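Local coordinates for Rep protein (Adeno-associated virus - 5, PDB 1M55) that probably nicks viral DNA at the replication origin as the metal-dependent endonuclease domain of a rolling-circle-type Rep protein, at residues R60-Y65 with R112-K117. Sequence-based numbering, arbitrary orientation.
Sequences RRVFLY and RAQLVK
Val62 meets Gln114 and Leu115 where the segments 60-65 and 112-117 run in roughly opposing directions, 139° between their N-to-C axes, which approach to 9.5 Å. Val62 points its side chain toward the other helix. Its CG1 lies anti to the backbone N (chi1 171°), and this rotamer directs that methyl at the other helix. Val62 CG1 touches Leu115 CD2 at 3.6 Å, and the valine and leucine lie alongside one another, pointing opposite ways. The same Leu115 CD2 also comes within 3.8 Å of Val62 CB. Leu115 therefore rests on the branch point of the valine as well as on one methyl. The glutamine chain lies roughly perpendicular to the valine. It contributes its aliphatic part, with Gln114 CG 3.6 Å from Val62 CG1. The chain bends beyond this atom, and the amide makes no contact within 4.5 Å across the two segments. Phe63 follows with a looser contact: its backbone N lies 4.2 Å from Leu115 CD2. The meeting is small and made mainly by carbon atoms, burying 166 Å² in all. Beyond this pair of segments, Val62 also touches Val118, and Phe63 packs on Ile111, so helix 50-71 meets further residues of helix 101-118. Phe63 reaches Thr92 and Val94 of strand 88-95 too, while Leu115 leans on Trp130. The contact thus joins two helices of the Rep catalytic domain, with helix 50-71 packed against the domain's antiparallel sheet.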
# COMPACT_ATOMS: atom_id res chain seq x y z
N ARG A 60 5.27 1.04 -3.46
CA ARG A 60 5.00 1.99 -2.39
C ARG A 60 5.91 3.21 -2.46
O ARG A 60 5.44 4.35 -2.43
CB ARG A 60 5.17 1.31 -1.03
CG ARG A 60 5.02 2.28 0.13
CD ARG A 60 5.48 1.67 1.42
NE ARG A 60 6.93 1.42 1.47
CZ ARG A 60 7.81 2.26 2.01
NH1 ARG A 60 7.42 3.42 2.53
NH2 ARG A 60 9.08 1.89 2.13
N ARG A 61 7.22 2.98 -2.55
CA ARG A 61 8.16 4.09 -2.61
C ARG A 61 7.98 4.96 -3.85
O ARG A 61 7.92 6.18 -3.76
CB ARG A 61 9.60 3.59 -2.50
CG ARG A 61 9.93 2.95 -1.16
CD ARG A 61 11.35 2.42 -1.15
NE ARG A 61 11.68 1.69 0.07
CZ ARG A 61 12.15 2.24 1.18
NH1 ARG A 61 12.35 3.55 1.24
NH2 ARG A 61 12.45 1.48 2.22
N VAL A 62 7.86 4.33 -5.02
CA VAL A 62 7.67 5.08 -6.26
C VAL A 62 6.38 5.91 -6.19
O VAL A 62 6.36 7.08 -6.58
CB VAL A 62 7.67 4.16 -7.50
CG1 VAL A 62 7.26 4.94 -8.74
CG2 VAL A 62 9.07 3.56 -7.69
N PHE A 63 5.33 5.30 -5.64
CA PHE A 63 4.04 5.96 -5.49
C PHE A 63 4.19 7.19 -4.61
O PHE A 63 3.79 8.30 -4.99
CB PHE A 63 3.03 4.99 -4.87
CG PHE A 63 1.62 5.54 -4.76
CD1 PHE A 63 0.63 5.10 -5.63
CD2 PHE A 63 1.30 6.48 -3.79
CE1 PHE A 63 -0.67 5.60 -5.53
CE2 PHE A 63 0.00 6.99 -3.69
CZ PHE A 63 -0.99 6.54 -4.56
N LEU A 64 4.77 7.01 -3.42
CA LEU A 64 4.94 8.10 -2.48
C LEU A 64 5.81 9.24 -2.99
O LEU A 64 5.49 10.41 -2.77
CB LEU A 64 5.48 7.58 -1.14
CG LEU A 64 4.50 6.68 -0.38
CD1 LEU A 64 5.19 6.03 0.81
CD2 LEU A 64 3.27 7.46 0.05
N TYR A 65 6.91 8.91 -3.66
CA TYR A 65 7.80 9.94 -4.19
C TYR A 65 7.09 10.77 -5.25
O TYR A 65 7.21 12.00 -5.27
CB TYR A 65 9.09 9.31 -4.74
CG TYR A 65 9.89 8.55 -3.69
CD1 TYR A 65 10.94 7.70 -4.06
CD2 TYR A 65 9.57 8.63 -2.33
CE1 TYR A 65 11.63 6.95 -3.10
CE2 TYR A 65 10.25 7.88 -1.37
CZ TYR A 65 11.28 7.05 -1.77
OH TYR A 65 11.93 6.29 -0.82
N ARG A 112 0.41 5.96 -11.83
CA ARG A 112 0.31 4.64 -12.44
C ARG A 112 1.29 4.52 -13.61
O ARG A 112 2.00 3.52 -13.74
CB ARG A 112 -1.12 4.37 -12.91
CG ARG A 112 -1.29 3.02 -13.62
CD ARG A 112 -2.75 2.70 -13.89
NE ARG A 112 -3.39 3.71 -14.72
CZ ARG A 112 -4.49 4.37 -14.38
NH1 ARG A 112 -5.08 4.14 -13.21
NH2 ARG A 112 -4.99 5.28 -15.20
N ALA A 113 1.34 5.55 -14.45
CA ALA A 113 2.24 5.56 -15.59
C ALA A 113 3.70 5.46 -15.13
O ALA A 113 4.51 4.76 -15.74
CB ALA A 113 2.03 6.83 -16.42
N GLN A 114 4.03 6.15 -14.04
CA GLN A 114 5.38 6.12 -13.48
C GLN A 114 5.70 4.71 -12.97
O GLN A 114 6.82 4.21 -13.15
CB GLN A 114 5.53 7.15 -12.37
CG GLN A 114 6.85 7.11 -11.61
CD GLN A 114 8.05 7.60 -12.43
OE1 GLN A 114 7.97 7.77 -13.65
NE2 GLN A 114 9.16 7.82 -11.75
N LEU A 115 4.73 4.06 -12.33
CA LEU A 115 4.93 2.71 -11.83
C LEU A 115 5.23 1.75 -12.98
O LEU A 115 6.12 0.91 -12.89
CB LEU A 115 3.69 2.22 -11.08
CG LEU A 115 3.41 2.89 -9.73
CD1 LEU A 115 2.06 2.44 -9.18
CD2 LEU A 115 4.52 2.55 -8.75
N VAL A 116 4.48 1.90 -14.08
CA VAL A 116 4.67 1.04 -15.25
C VAL A 116 6.10 1.16 -15.78
O VAL A 116 6.75 0.16 -16.09
CB VAL A 116 3.63 1.39 -16.35
CG1 VAL A 116 3.95 0.65 -17.65
CG2 VAL A 116 2.23 1.02 -15.87
N LYS A 117 6.61 2.38 -15.86
CA LYS A 117 7.96 2.61 -16.36
C LYS A 117 9.08 2.15 -15.42
O LYS A 117 9.99 1.43 -15.83
CB LYS A 117 8.16 4.09 -16.69
CG LYS A 117 7.36 4.54 -17.91
CD LYS A 117 7.71 5.95 -18.34
CE LYS A 117 7.24 6.98 -17.34
NZ LYS A 117 7.44 8.36 -17.87